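Local coordinates for protein excinuclease ABC, subunit A. (Deinococcus radiodurans, PDB 2VF7) that binds DNA, ATP and zinc as a UvrA-family member of the ABC superfamily and probably helps recognise DNA damage for excision repair, at residues V40-S45 with S479-Y484; V443-D448 with Q483-D488; V453-G458 with E463-G468; A487-E492 with D768-Q773. The protein carries 1 engineered substitution. All coordinates share one frame; numbering follows the deposited sequence.

Overall arrangement
Contacts 1, 2 and 3 gather around the end of strand 38-42, in a mixed sheet that carries one of the two nucleotide sites. Contact 1 is central, with its centre about 8 Å from those of contacts 2 and 3; the centre of contact 4 lies about 13 Å from that of contact 1 and about 19 Å from that of contact 3. Helix 480-487 serves contacts 1 and 2, and contact 4 starts where that helix runs out. Along the chain, contact 3 is nested inside the loops closed by contacts 1 and 2, and contact 4 follows contact 3 in series, reaching helix 766-781 of the second ATPase half. One short helix thus links the surroundings of a P-loop to the other half of the protein.

Contact 1 (V40-S45 with S479-Y484); sequences VFTGVS and SQTGQY. With ADP (adenosine-5'-diphosphate), chain E.
Thr42 and Thr481 meet through their branched ends because of their first torsions: at Thr42 (chi1 78°) OG1 sits between the backbone N and the carbonyl carbon, while at Thr481 (chi1 -42°) OG1 lies beside the backbone N. The two hydroxyls come to 3.4 Å, Thr42 OG1 to Thr481 OG1, but each has a firmer mate in the carboxylate of Asp452, whose OD2 is bonded to both. The setting is a P-loop (Walker A motif), in which strand 38-42 passes through Gly43 into the loop that holds ADP. Val44 O is merely near ADP O1B, at 3.3 Å; the bonds to ADP come from Gly46 N, Ser50 N and Lys49 NZ among others. A beta carbon at Gly43 would collide with the Thr42 carbonyl, so the bend suits glycine. Farther along, Val44 CG1 rests against the amide end of Gln480, 4.2 Å from Gln480 CD. The helix opens with an N-cap, Gly482 N donating to Ser479 OG at 2.9 Å, and Ser479 OG is also bonded to Asp452 OD1. A valine in place of Thr481 would probably leave Asp452 OD2 with one hydroxyl fewer and weaken the tie between helix start and strand end.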
loop_
_atom_site.group_PDB
_atom_site.type_symbol
_atom_site.label_atom_id
_atom_site.label_comp_id
_atom_site.label_asym_id
_atom_site.label_seq_id
_atom_site.Cartn_x
_atom_site.Cartn_y
_atom_site.Cartn_z
ATOM N N VAL A 40 -19.932 16.319 -17.488
ATOM C CA VAL A 40 -19.391 15.640 -18.671
ATOM C C VAL A 40 -18.294 16.496 -19.297
ATOM O O VAL A 40 -18.469 17.685 -19.478
ATOM C CB VAL A 40 -20.522 15.285 -19.695
ATOM C CG1 VAL A 40 -19.962 14.649 -20.937
ATOM C CG2 VAL A 40 -21.518 14.323 -19.070
ATOM N N PHE A 41 -17.151 15.882 -19.576
ATOM C CA PHE A 41 -16.021 16.547 -20.208
ATOM C C PHE A 41 -16.020 16.177 -21.681
ATOM O O PHE A 41 -16.010 14.991 -22.020
ATOM C CB PHE A 41 -14.705 16.133 -19.523
ATOM C CG PHE A 41 -14.603 16.587 -18.070
ATOM C CD1 PHE A 41 -13.857 17.702 -17.730
ATOM C CD2 PHE A 41 -15.283 15.904 -17.052
ATOM C CE1 PHE A 41 -13.770 18.132 -16.386
ATOM C CE2 PHE A 41 -15.224 16.334 -15.718
ATOM C CZ PHE A 41 -14.446 17.446 -15.389
ATOM N N THR A 42 -16.060 17.186 -22.553
ATOM C CA THR A 42 -16.261 16.946 -23.993
ATOM C C THR A 42 -15.300 17.693 -24.930
ATOM O O THR A 42 -14.558 18.577 -24.503
ATOM C CB THR A 42 -17.728 17.193 -24.428
ATOM O OG1 THR A 42 -17.968 18.596 -24.563
ATOM C CG2 THR A 42 -18.702 16.602 -23.419
ATOM N N GLY A 43 -15.323 17.328 -26.210
ATOM C CA GLY A 43 -14.424 17.910 -27.194
ATOM C C GLY A 43 -13.711 16.828 -27.989
ATOM O O GLY A 43 -13.783 15.654 -27.621
ATOM N N VAL A 44 -13.022 17.216 -29.068
ATOM C CA VAL A 44 -12.381 16.241 -29.969
ATOM C C VAL A 44 -11.331 15.427 -29.236
ATOM O O VAL A 44 -10.944 15.759 -28.113
ATOM C CB VAL A 44 -11.795 16.875 -31.278
ATOM C CG1 VAL A 44 -12.892 17.517 -32.115
ATOM C CG2 VAL A 44 -10.704 17.874 -30.962
ATOM N N SER A 45 -10.900 14.335 -29.851
ATOM C CA SER A 45 -9.902 13.476 -29.247
ATOM C C SER A 45 -8.573 14.172 -29.374
ATOM O O SER A 45 -8.299 14.812 -30.378
ATOM C CB SER A 45 -9.871 12.117 -29.941
ATOM O OG SER A 45 -9.329 12.251 -31.227
ATOM N N SER A 479 -17.120 25.778 -30.762
ATOM C CA SER A 479 -17.328 24.440 -30.214
ATOM C C SER A 479 -17.964 23.461 -31.218
ATOM O O SER A 479 -19.102 23.658 -31.668
ATOM C CB SER A 479 -18.161 24.528 -28.940
ATOM O OG SER A 479 -18.828 23.306 -28.679
ATOM N N GLN A 480 -17.223 22.401 -31.547
ATOM C CA GLN A 480 -17.717 21.348 -32.442
ATOM C C GLN A 480 -18.687 20.371 -31.759
ATOM O O GLN A 480 -19.465 19.696 -32.444
ATOM C CB GLN A 480 -16.559 20.591 -33.088
ATOM C CG GLN A 480 -15.600 21.458 -33.903
ATOM C CD GLN A 480 -14.392 20.676 -34.385
ATOM O OE1 GLN A 480 -13.259 20.934 -33.965
ATOM N NE2 GLN A 480 -14.630 19.692 -35.256
ATOM N N THR A 481 -18.639 20.286 -30.425
ATOM C CA THR A 481 -19.704 19.615 -29.652
ATOM C C THR A 481 -21.020 20.371 -29.843
ATOM O O THR A 481 -22.061 19.780 -30.134
ATOM C CB THR A 481 -19.385 19.550 -28.143
ATOM O OG1 THR A 481 -18.013 19.202 -27.943
ATOM C CG2 THR A 481 -20.269 18.545 -27.441
ATOM N N GLY A 482 -20.963 21.690 -29.693
ATOM C CA GLY A 482 -22.138 22.543 -29.856
ATOM C C GLY A 482 -22.746 22.515 -31.244
ATOM O O GLY A 482 -23.928 22.805 -31.406
ATOM N N GLN A 483 -21.942 22.160 -32.245
ATOM C CA GLN A 483 -22.404 22.119 -33.635
ATOM C C GLN A 483 -23.200 20.861 -33.929
ATOM O O GLN A 483 -24.247 20.917 -34.575
ATOM C CB GLN A 483 -21.232 22.222 -34.610
ATOM C CG GLN A 483 -20.632 23.616 -34.714
ATOM C CD GLN A 483 -19.254 23.604 -35.343
ATOM O OE1 GLN A 483 -18.907 22.687 -36.093
ATOM N NE2 GLN A 483 -18.456 24.620 -35.036
ATOM N N TYR A 484 -22.693 19.723 -33.469
ATOM C CA TYR A 484 -23.416 18.463 -33.583
ATOM C C TYR A 484 -24.660 18.476 -32.710
ATOM O O TYR A 484 -25.715 17.995 -33.106
ATOM C CB TYR A 484 -22.488 17.275 -33.273
ATOM C CG TYR A 484 -21.595 16.984 -34.453
ATOM C CD1 TYR A 484 -20.394 17.668 -34.624
ATOM C CD2 TYR A 484 -21.986 16.075 -35.442
ATOM C CE1 TYR A 484 -19.593 17.442 -35.730
ATOM C CE2 TYR A 484 -21.185 15.836 -36.556
ATOM C CZ TYR A 484 -19.994 16.529 -36.693
ATOM O OH TYR A 484 -19.193 16.308 -37.785
HETATM P PB ADP E . -8.530 13.482 -24.971
HETATM O O1B ADP E . -9.595 14.431 -25.439
HETATM O O2B ADP E . -8.073 12.519 -26.027
HETATM O O3B ADP E . -8.904 12.791 -23.672
HETATM P PA ADP E . -5.867 13.710 -24.147
HETATM O O1A ADP E . -5.927 12.198 -24.373
HETATM O O2A ADP E . -5.543 14.224 -22.784
HETATM O O3A ADP E . -7.230 14.392 -24.649
HETATM O "O5'" ADP E . -4.702 14.261 -25.110
HETATM C "C5'" ADP E . -4.016 15.504 -24.938
HETATM C "C4'" ADP E . -2.521 15.239 -24.998
HETATM O "O4'" ADP E . -2.147 14.507 -23.824
HETATM C "C3'" ADP E . -2.055 14.397 -26.186
HETATM O "O3'" ADP E . -0.803 14.901 -26.714
HETATM C "C2'" ADP E . -1.885 13.020 -25.561
HETATM O "O2'" ADP E . -1.001 12.167 -26.282
HETATM C "C1'" ADP E . -1.376 13.359 -24.165
HETATM N N9 ADP E . -1.644 12.308 -23.164
HETATM C C8 ADP E . -2.869 11.880 -22.789
HETATM N N7 ADP E . -2.813 10.902 -21.865
HETATM C C5 ADP E . -1.501 10.704 -21.630
HETATM C C6 ADP E . -0.733 9.833 -20.724
HETATM N N6 ADP E . -1.377 8.952 -19.914
HETATM N N1 ADP E . 0.607 9.931 -20.759
HETATM C C2 ADP E . 1.262 10.799 -21.565
HETATM N N3 ADP E . 0.627 11.629 -22.402
HETATM C C4 ADP E . -0.735 11.632 -22.473
#

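Contact 2 (V443-D448 with Q483-D488); sequences VIRRAD and QYLFAD
Arg445 and Leu485 mark the nearest approach of the two backbones, their CA atoms 7.8 Å apart. Each lies near the end of a short helix: the chain of 443-448 unwinds through a type I turn from Ile444 to Ala447, while that of 483-488 widens into a pi-type turn, Ala487 N bonding to Gln483 O at 2.9 Å, before leaving helical angles at Asp488, where phi turns positive. With this spacing the gap is filled by side chains, chiefly that of Leu485. Its CD2 meets Ile444 CG2 at 4.0 Å, the two side chains crossing at a slant. Helix 441-444 belongs to the beta-alpha-beta crossover between the parallel strands 433-437 and 449-453 of the ATPase sheet, so Ile444 touches Val40 and Thr42 of the strand lying between them, while Leu485 also packs on Leu441. The side chains of Arg445 and Leu485 run past each other in opposite directions. A bend at chi3 (-99°) turns the guanidinium so that Leu485 CD1 lies over one face, 3.8 Å above the plane and shifted toward the rim. At the guanidinium edge, in plane, the exposed Arg445 donates a weak hydrogen bond from NH2 to Leu485 O at 3.4 Å, with an N-H...O angle of 157°.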
loop_
_atom_site.group_PDB
_atom_site.type_symbol
_atom_site.label_atom_id
_atom_site.label_comp_id
_atom_site.label_asym_id
_atom_site.label_seq_id
_atom_site.Cartn_x
_atom_site.Cartn_y
_atom_site.Cartn_z
ATOM N N VAL A 443 -25.863 11.374 -23.816
ATOM C CA VAL A 443 -25.413 11.594 -22.441
ATOM C C VAL A 443 -25.076 13.066 -22.207
ATOM O O VAL A 443 -25.610 13.686 -21.281
ATOM C CB VAL A 443 -24.199 10.714 -22.052
ATOM C CG1 VAL A 443 -23.707 11.074 -20.622
ATOM C CG2 VAL A 443 -24.529 9.207 -22.176
ATOM N N ILE A 444 -24.197 13.623 -23.042
ATOM C CA ILE A 444 -23.907 15.059 -23.032
ATOM C C ILE A 444 -25.175 15.906 -22.827
ATOM O O ILE A 444 -25.198 16.787 -21.977
ATOM C CB ILE A 444 -23.153 15.484 -24.319
ATOM C CG1 ILE A 444 -21.838 14.715 -24.432
ATOM C CG2 ILE A 444 -22.867 16.978 -24.310
ATOM C CD1 ILE A 444 -21.215 14.750 -25.811
ATOM N N ARG A 445 -26.230 15.610 -23.584
ATOM C CA ARG A 445 -27.520 16.322 -23.504
ATOM C C ARG A 445 -28.214 16.250 -22.123
ATOM O O ARG A 445 -28.982 17.132 -21.766
ATOM C CB ARG A 445 -28.458 15.784 -24.583
ATOM C CG ARG A 445 -29.458 16.773 -25.161
ATOM C CD ARG A 445 -30.148 16.192 -26.423
ATOM N NE ARG A 445 -29.564 16.679 -27.681
ATOM C CZ ARG A 445 -29.037 15.914 -28.638
ATOM N NH1 ARG A 445 -29.021 14.585 -28.528
ATOM N NH2 ARG A 445 -28.540 16.490 -29.729
ATOM N N ARG A 446 -27.948 15.206 -21.349
ATOM C CA ARG A 446 -28.664 15.010 -20.084
ATOM C C ARG A 446 -27.865 15.446 -18.840
ATOM O O ARG A 446 -28.357 15.381 -17.704
ATOM C CB ARG A 446 -29.143 13.561 -19.973
ATOM C CG ARG A 446 -30.262 13.237 -20.980
ATOM C CD ARG A 446 -31.650 13.521 -20.405
ATOM N NE ARG A 446 -31.900 12.630 -19.273
ATOM C CZ ARG A 446 -32.567 11.483 -19.353
ATOM N NH1 ARG A 446 -33.090 11.092 -20.512
ATOM N NH2 ARG A 446 -32.727 10.735 -18.271
ATOM N N ALA A 447 -26.640 15.900 -19.076
ATOM C CA ALA A 447 -25.723 16.269 -18.020
ATOM C C ALA A 447 -26.111 17.582 -17.326
ATOM O O ALA A 447 -26.667 18.478 -17.956
ATOM C CB ALA A 447 -24.303 16.354 -18.580
ATOM N N ASP A 448 -25.798 17.677 -16.029
ATOM C CA ASP A 448 -26.064 18.867 -15.227
ATOM C C ASP A 448 -25.152 20.017 -15.677
ATOM O O ASP A 448 -25.571 21.172 -15.732
ATOM C CB ASP A 448 -25.851 18.571 -13.732
ATOM C CG ASP A 448 -26.867 17.555 -13.162
ATOM O OD1 ASP A 448 -26.463 16.606 -12.443
ATOM O OD2 ASP A 448 -28.071 17.715 -13.412
ATOM N N GLN A 483 -21.942 22.160 -32.245
ATOM C CA GLN A 483 -22.404 22.119 -33.635
ATOM C C GLN A 483 -23.200 20.861 -33.929
ATOM O O GLN A 483 -24.247 20.917 -34.575
ATOM C CB GLN A 483 -21.232 22.222 -34.610
ATOM C CG GLN A 483 -20.632 23.616 -34.714
ATOM C CD GLN A 483 -19.254 23.604 -35.343
ATOM O OE1 GLN A 483 -18.907 22.687 -36.093
ATOM N NE2 GLN A 483 -18.456 24.620 -35.036
ATOM N N TYR A 484 -22.693 19.723 -33.469
ATOM C CA TYR A 484 -23.416 18.463 -33.583
ATOM C C TYR A 484 -24.660 18.476 -32.710
ATOM O O TYR A 484 -25.715 17.995 -33.106
ATOM C CB TYR A 484 -22.488 17.275 -33.273
ATOM C CG TYR A 484 -21.595 16.984 -34.453
ATOM C CD1 TYR A 484 -20.394 17.668 -34.624
ATOM C CD2 TYR A 484 -21.986 16.075 -35.442
ATOM C CE1 TYR A 484 -19.593 17.442 -35.730
ATOM C CE2 TYR A 484 -21.185 15.836 -36.556
ATOM C CZ TYR A 484 -19.994 16.529 -36.693
ATOM O OH TYR A 484 -19.193 16.308 -37.785
ATOM N N LEU A 485 -24.531 19.090 -31.543
ATOM C CA LEU A 485 -25.574 19.087 -30.531
ATOM C C LEU A 485 -26.726 20.039 -30.882
ATOM O O LEU A 485 -27.895 19.707 -30.653
ATOM C CB LEU A 485 -24.949 19.433 -29.166
ATOM C CG LEU A 485 -25.485 18.892 -27.840
ATOM C CD1 LEU A 485 -25.319 17.391 -27.726
ATOM C CD2 LEU A 485 -24.774 19.593 -26.696
ATOM N N PHE A 486 -26.405 21.200 -31.459
ATOM C CA PHE A 486 -27.409 22.247 -31.698
ATOM C C PHE A 486 -27.507 22.795 -33.130
ATOM O O PHE A 486 -28.518 23.408 -33.479
ATOM C CB PHE A 486 -27.216 23.435 -30.736
ATOM C CG PHE A 486 -27.243 23.066 -29.278
ATOM C CD1 PHE A 486 -28.354 22.435 -28.718
ATOM C CD2 PHE A 486 -26.160 23.372 -28.456
ATOM C CE1 PHE A 486 -28.373 22.093 -27.366
ATOM C CE2 PHE A 486 -26.174 23.041 -27.112
ATOM C CZ PHE A 486 -27.284 22.405 -26.565
ATOM N N ALA A 487 -26.475 22.606 -33.950
ATOM C CA ALA A 487 -26.447 23.243 -35.277
ATOM C C ALA A 487 -26.629 22.287 -36.450
ATOM O O ALA A 487 -26.655 22.731 -37.603
ATOM C CB ALA A 487 -25.181 24.076 -35.460
ATOM N N ASP A 488 -26.746 20.989 -36.151
ATOM C CA ASP A 488 -27.077 19.957 -37.139
ATOM C C ASP A 488 -25.962 19.726 -38.178
ATOM O O ASP A 488 -26.177 19.901 -39.390
ATOM C CB ASP A 488 -28.416 20.303 -37.830
ATOM C CG ASP A 488 -29.074 19.103 -38.499
ATOM O OD1 ASP A 488 -29.830 19.329 -39.476
ATOM O OD2 ASP A 488 -28.845 17.949 -38.047
#

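Contact 3 (V453-G458 with E463-G468); sequences VGPEAG and EILYSG
Val453 pairs with Ile464 as an antiparallel, non-hydrogen-bonded couple, CA to CA 4.7 Å, at the join between strand 449-453 and the sheet's outer strand 464-468. Val453 CG2, set beside the backbone N and anti to the carbonyl carbon (chi1 174°), meets Ile464 CD1 at 4.1 Å. The Val453 CA also makes a CA-H...O contact with Glu463 O at 3.2 Å. Nearby, the Val453 side chain touches the P-loop, beside Ser47 and Gly48. Gly454 N donates to the same Glu463 O, although the modelled separation is doubtfully short; phi is positive, a region where a residue without a side chain is at ease. Leu465 CD1 comes to 3.2 Å from Gly454 O, while CD2 lies 3.7 Å from Gly454 C and close to Pro455 N. The setting is a classic beta bulge, Leu465 and Tyr466 both facing Asp452. Cut back to an alanine, Leu465 would lose both methyl branches, which is likely to uncover the Gly454-Pro455 peptide. At Pro455 the ring and the Glu463 chain cross at nearly a right angle, with Pro455 CD 3.6 Å from Glu463 CG and equally near its OE2. Cohesion therefore rests mainly on apolar and CH contacts: towards the proline, Glu463 offers its CG methylene and the oxygen OE2, and no ion pair joins the two segments.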
loop_
_atom_site.group_PDB
_atom_site.type_symbol
_atom_site.label_atom_id
_atom_site.label_comp_id
_atom_site.label_asym_id
_atom_site.label_seq_id
_atom_site.Cartn_x
_atom_site.Cartn_y
_atom_site.Cartn_z
ATOM N N VAL A 453 -13.522 21.201 -24.121
ATOM C CA VAL A 453 -12.084 21.433 -24.161
ATOM C C VAL A 453 -11.549 21.597 -25.608
ATOM O O VAL A 453 -11.907 20.837 -26.513
ATOM C CB VAL A 453 -11.314 20.296 -23.410
ATOM C CG1 VAL A 453 -9.833 20.449 -23.561
ATOM C CG2 VAL A 453 -11.659 20.278 -21.928
ATOM N N GLY A 454 -10.718 22.627 -25.780
ATOM C CA GLY A 454 -9.854 22.851 -26.935
ATOM C C GLY A 454 -10.618 23.155 -28.189
ATOM O O GLY A 454 -11.724 22.613 -28.391
ATOM N N PRO A 455 -10.061 24.016 -29.062
ATOM C CA PRO A 455 -10.694 24.030 -30.369
ATOM C C PRO A 455 -10.465 22.666 -31.037
ATOM O O PRO A 455 -11.428 21.968 -31.354
ATOM C CB PRO A 455 -9.967 25.165 -31.125
ATOM C CG PRO A 455 -9.117 25.849 -30.152
ATOM C CD PRO A 455 -8.924 24.943 -28.967
ATOM N N GLU A 456 -9.190 22.287 -31.186
ATOM C CA GLU A 456 -8.769 21.087 -31.928
ATOM C C GLU A 456 -7.938 20.135 -31.036
ATOM O O GLU A 456 -8.097 20.115 -29.803
ATOM C CB GLU A 456 -7.996 21.478 -33.213
ATOM C CG GLU A 456 -8.658 22.568 -34.079
ATOM C CD GLU A 456 -7.877 22.928 -35.372
ATOM O OE1 GLU A 456 -7.997 22.206 -36.397
ATOM O OE2 GLU A 456 -7.168 23.964 -35.381
ATOM N N ALA A 457 -7.060 19.345 -31.657
ATOM C CA ALA A 457 -6.250 18.371 -30.934
ATOM C C ALA A 457 -4.816 18.857 -30.703
ATOM O O ALA A 457 -4.256 19.578 -31.530
ATOM C CB ALA A 457 -6.267 17.023 -31.657
ATOM N N GLY A 458 -4.226 18.478 -29.573
ATOM C CA GLY A 458 -2.818 18.786 -29.311
ATOM C C GLY A 458 -2.472 20.244 -29.047
ATOM O O GLY A 458 -3.102 20.909 -28.236
ATOM N N GLU A 463 -7.580 24.198 -24.352
ATOM C CA GLU A 463 -8.274 25.315 -23.677
ATOM C C GLU A 463 -9.761 25.061 -23.405
ATOM O O GLU A 463 -10.360 24.129 -23.941
ATOM C CB GLU A 463 -8.057 26.641 -24.405
ATOM C CG GLU A 463 -7.971 26.535 -25.893
ATOM C CD GLU A 463 -7.088 27.613 -26.498
ATOM O OE1 GLU A 463 -6.635 28.513 -25.761
ATOM O OE2 GLU A 463 -6.837 27.554 -27.714
ATOM N N ILE A 464 -10.338 25.873 -22.527
ATOM C CA ILE A 464 -11.714 25.667 -22.079
ATOM C C ILE A 464 -12.574 26.537 -22.937
ATOM O O ILE A 464 -12.439 27.752 -22.925
ATOM C CB ILE A 464 -11.912 26.027 -20.556
ATOM C CG1 ILE A 464 -10.943 25.243 -19.646
ATOM C CG2 ILE A 464 -13.367 25.844 -20.112
ATOM C CD1 ILE A 464 -10.917 23.752 -19.882
ATOM N N LEU A 465 -13.441 25.908 -23.715
ATOM C CA LEU A 465 -14.351 26.657 -24.565
ATOM C C LEU A 465 -15.584 27.075 -23.776
ATOM O O LEU A 465 -16.141 28.161 -23.983
ATOM C CB LEU A 465 -14.749 25.827 -25.784
ATOM C CG LEU A 465 -13.606 25.165 -26.556
ATOM C CD1 LEU A 465 -14.113 24.667 -27.888
ATOM C CD2 LEU A 465 -12.405 26.090 -26.733
ATOM N N TYR A 466 -15.991 26.201 -22.860
ATOM C CA TYR A 466 -17.213 26.383 -22.096
ATOM C C TYR A 466 -17.170 25.604 -20.785
ATOM O O TYR A 466 -16.685 24.493 -20.748
ATOM C CB TYR A 466 -18.422 25.958 -22.944
ATOM C CG TYR A 466 -19.772 26.189 -22.286
ATOM C CD1 TYR A 466 -20.225 27.480 -22.048
ATOM C CD2 TYR A 466 -20.583 25.106 -21.896
ATOM C CE1 TYR A 466 -21.430 27.699 -21.446
ATOM C CE2 TYR A 466 -21.795 25.316 -21.284
ATOM C CZ TYR A 466 -22.220 26.628 -21.064
ATOM O OH TYR A 466 -23.427 26.904 -20.452
ATOM N N SER A 467 -17.641 26.221 -19.705
ATOM C CA SER A 467 -17.985 25.497 -18.484
ATOM C C SER A 467 -19.349 26.004 -18.002
ATOM O O SER A 467 -19.463 27.122 -17.525
ATOM C CB SER A 467 -16.893 25.686 -17.415
ATOM O OG SER A 467 -17.125 24.891 -16.255
ATOM N N GLY A 468 -20.384 25.189 -18.158
ATOM C CA GLY A 468 -21.733 25.536 -17.713
ATOM C C GLY A 468 -22.715 24.445 -18.119
ATOM O O GLY A 468 -22.304 23.451 -18.719
#

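Contact 4 (A487-E492 with D768-Q773); sequences ADRHTE and DVERLQ
Glu770 is the hub of this surface contact, reaching out from helix 766-781 with its chain extended beyond CG, and the closer packing is all around its carboxylate. Thr491 comes from the opposite direction and sets its methyl CG2 3.4 Å from Glu770 OE2. Arg489, bent at chi2 and chi3, brings NH2 to 3.6 Å from the same OE2, a long salt bridge. The guanidinium and carboxylate planes are 30° apart, but OE2 stands off the plane of the guanidinium, so the attraction is one of charge and not a directed bond. Both groups find a firmer partner in Tyr484, whose hydroxyl is bonded to Arg489 NH2 and Glu770 OE1. The other side is loose: the His490 side chain sets off away from the helix and touches Arg842, and only the backbone there comes near Glu770. The segment 487-492 thus meets a helix of the second ATPase half as it leaves helix 480-487. Since attraction of charges needs little precise alignment, the direct link probably tolerates small shifts, with the tyrosine hydroxyl probably supplying the directed bonds.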
loop_
_atom_site.group_PDB
_atom_site.type_symbol
_atom_site.label_atom_id
_atom_site.label_comp_id
_atom_site.label_asym_id
_atom_site.label_seq_id
_atom_site.Cartn_x
_atom_site.Cartn_y
_atom_site.Cartn_z
ATOM N N ALA A 487 -26.475 22.606 -33.950
ATOM C CA ALA A 487 -26.447 23.243 -35.277
ATOM C C ALA A 487 -26.629 22.287 -36.450
ATOM O O ALA A 487 -26.655 22.731 -37.603
ATOM C CB ALA A 487 -25.181 24.076 -35.460
ATOM N N ASP A 488 -26.746 20.989 -36.151
ATOM C CA ASP A 488 -27.077 19.957 -37.139
ATOM C C ASP A 488 -25.962 19.726 -38.178
ATOM O O ASP A 488 -26.177 19.901 -39.390
ATOM C CB ASP A 488 -28.416 20.303 -37.830
ATOM C CG ASP A 488 -29.074 19.103 -38.499
ATOM O OD1 ASP A 488 -29.830 19.329 -39.476
ATOM O OD2 ASP A 488 -28.845 17.949 -38.047
ATOM N N ARG A 489 -24.777 19.340 -37.705
ATOM C CA ARG A 489 -23.687 18.974 -38.611
ATOM C C ARG A 489 -23.900 17.582 -39.184
ATOM O O ARG A 489 -23.777 16.579 -38.468
ATOM C CB ARG A 489 -22.309 19.038 -37.937
ATOM C CG ARG A 489 -21.711 20.421 -37.824
ATOM C CD ARG A 489 -20.270 20.543 -38.378
ATOM N NE ARG A 489 -19.433 19.336 -38.287
ATOM C CZ ARG A 489 -18.096 19.326 -38.360
ATOM N NH1 ARG A 489 -17.410 20.458 -38.505
ATOM N NH2 ARG A 489 -17.434 18.179 -38.283
ATOM N N HIS A 490 -24.235 17.540 -40.474
ATOM C CA HIS A 490 -24.246 16.301 -41.257
ATOM C C HIS A 490 -23.075 16.291 -42.226
ATOM O O HIS A 490 -22.548 17.342 -42.610
ATOM C CB HIS A 490 -25.502 16.180 -42.141
ATOM C CG HIS A 490 -26.802 16.175 -41.400
ATOM N ND1 HIS A 490 -27.944 16.752 -41.918
ATOM C CD2 HIS A 490 -27.153 15.654 -40.201
ATOM C CE1 HIS A 490 -28.940 16.594 -41.064
ATOM N NE2 HIS A 490 -28.486 15.935 -40.013
ATOM N N THR A 491 -22.684 15.085 -42.618
ATOM C CA THR A 491 -22.152 14.857 -43.947
ATOM C C THR A 491 -23.339 14.271 -44.695
ATOM O O THR A 491 -23.953 13.305 -44.226
ATOM C CB THR A 491 -20.981 13.863 -43.960
ATOM O OG1 THR A 491 -21.168 12.893 -42.920
ATOM C CG2 THR A 491 -19.649 14.596 -43.762
ATOM N N GLU A 492 -23.680 14.873 -45.834
ATOM C CA GLU A 492 -24.904 14.519 -46.556
ATOM C C GLU A 492 -24.903 13.057 -47.032
ATOM O O GLU A 492 -23.835 12.455 -47.145
ATOM C CB GLU A 492 -25.193 15.525 -47.683
ATOM C CG GLU A 492 -25.793 16.872 -47.193
ATOM C CD GLU A 492 -27.238 16.763 -46.649
ATOM O OE1 GLU A 492 -27.445 16.173 -45.560
ATOM O OE2 GLU A 492 -28.164 17.297 -47.304
ATOM N N ASP A 768 -14.675 13.670 -35.428
ATOM C CA ASP A 768 -13.537 12.843 -35.808
ATOM C C ASP A 768 -13.980 11.739 -36.761
ATOM O O ASP A 768 -13.259 11.404 -37.691
ATOM C CB ASP A 768 -12.870 12.179 -34.589
ATOM C CG ASP A 768 -12.107 13.159 -33.675
ATOM O OD1 ASP A 768 -11.506 14.161 -34.140
ATOM O OD2 ASP A 768 -12.075 12.884 -32.459
ATOM N N VAL A 769 -15.154 11.160 -36.526
ATOM C CA VAL A 769 -15.549 9.968 -37.265
ATOM C C VAL A 769 -15.753 10.263 -38.744
ATOM O O VAL A 769 -15.469 9.414 -39.584
ATOM C CB VAL A 769 -16.733 9.162 -36.596
ATOM C CG1 VAL A 769 -17.218 9.805 -35.321
ATOM C CG2 VAL A 769 -17.892 8.901 -37.566
ATOM N N GLU A 770 -16.194 11.482 -39.051
ATOM C CA GLU A 770 -16.259 11.966 -40.422
ATOM C C GLU A 770 -14.920 11.785 -41.168
ATOM O O GLU A 770 -14.894 11.264 -42.289
ATOM C CB GLU A 770 -16.712 13.432 -40.454
ATOM C CG GLU A 770 -18.028 13.711 -39.700
ATOM C CD GLU A 770 -18.769 14.972 -40.177
ATOM O OE1 GLU A 770 -19.951 15.136 -39.787
ATOM O OE2 GLU A 770 -18.188 15.801 -40.921
ATOM N N ARG A 771 -13.823 12.202 -40.538
ATOM C CA ARG A 771 -12.473 12.023 -41.084
ATOM C C ARG A 771 -12.060 10.543 -41.180
ATOM O O ARG A 771 -11.337 10.156 -42.102
ATOM C CB ARG A 771 -11.443 12.813 -40.254
ATOM C CG ARG A 771 -10.009 12.864 -40.836
ATOM C CD ARG A 771 -8.930 13.157 -39.758
ATOM N NE ARG A 771 -8.267 14.459 -39.908
ATOM C CZ ARG A 771 -7.334 14.740 -40.828
ATOM N NH1 ARG A 771 -6.963 13.824 -41.719
ATOM N NH2 ARG A 771 -6.780 15.947 -40.883
ATOM N N LEU A 772 -12.508 9.719 -40.234
ATOM C CA LEU A 772 -12.197 8.287 -40.254
ATOM C C LEU A 772 -12.943 7.560 -41.389
ATOM O O LEU A 772 -12.366 6.725 -42.092
ATOM C CB LEU A 772 -12.526 7.644 -38.892
ATOM C CG LEU A 772 -12.017 6.252 -38.470
ATOM C CD1 LEU A 772 -12.821 5.125 -39.091
ATOM C CD2 LEU A 772 -10.517 6.076 -38.741
ATOM N N GLN A 773 -14.224 7.892 -41.542
ATOM C CA GLN A 773 -15.107 7.286 -42.540
ATOM C C GLN A 773 -14.644 7.493 -44.002
ATOM O O GLN A 773 -14.846 6.614 -44.847
ATOM C CB GLN A 773 -16.536 7.800 -42.333
ATOM C CG GLN A 773 -17.615 7.006 -43.062
ATOM C CD GLN A 773 -18.180 5.841 -42.249
ATOM O OE1 GLN A 773 -18.040 4.674 -42.633
ATOM N NE2 GLN A 773 -18.849 6.156 -41.143
#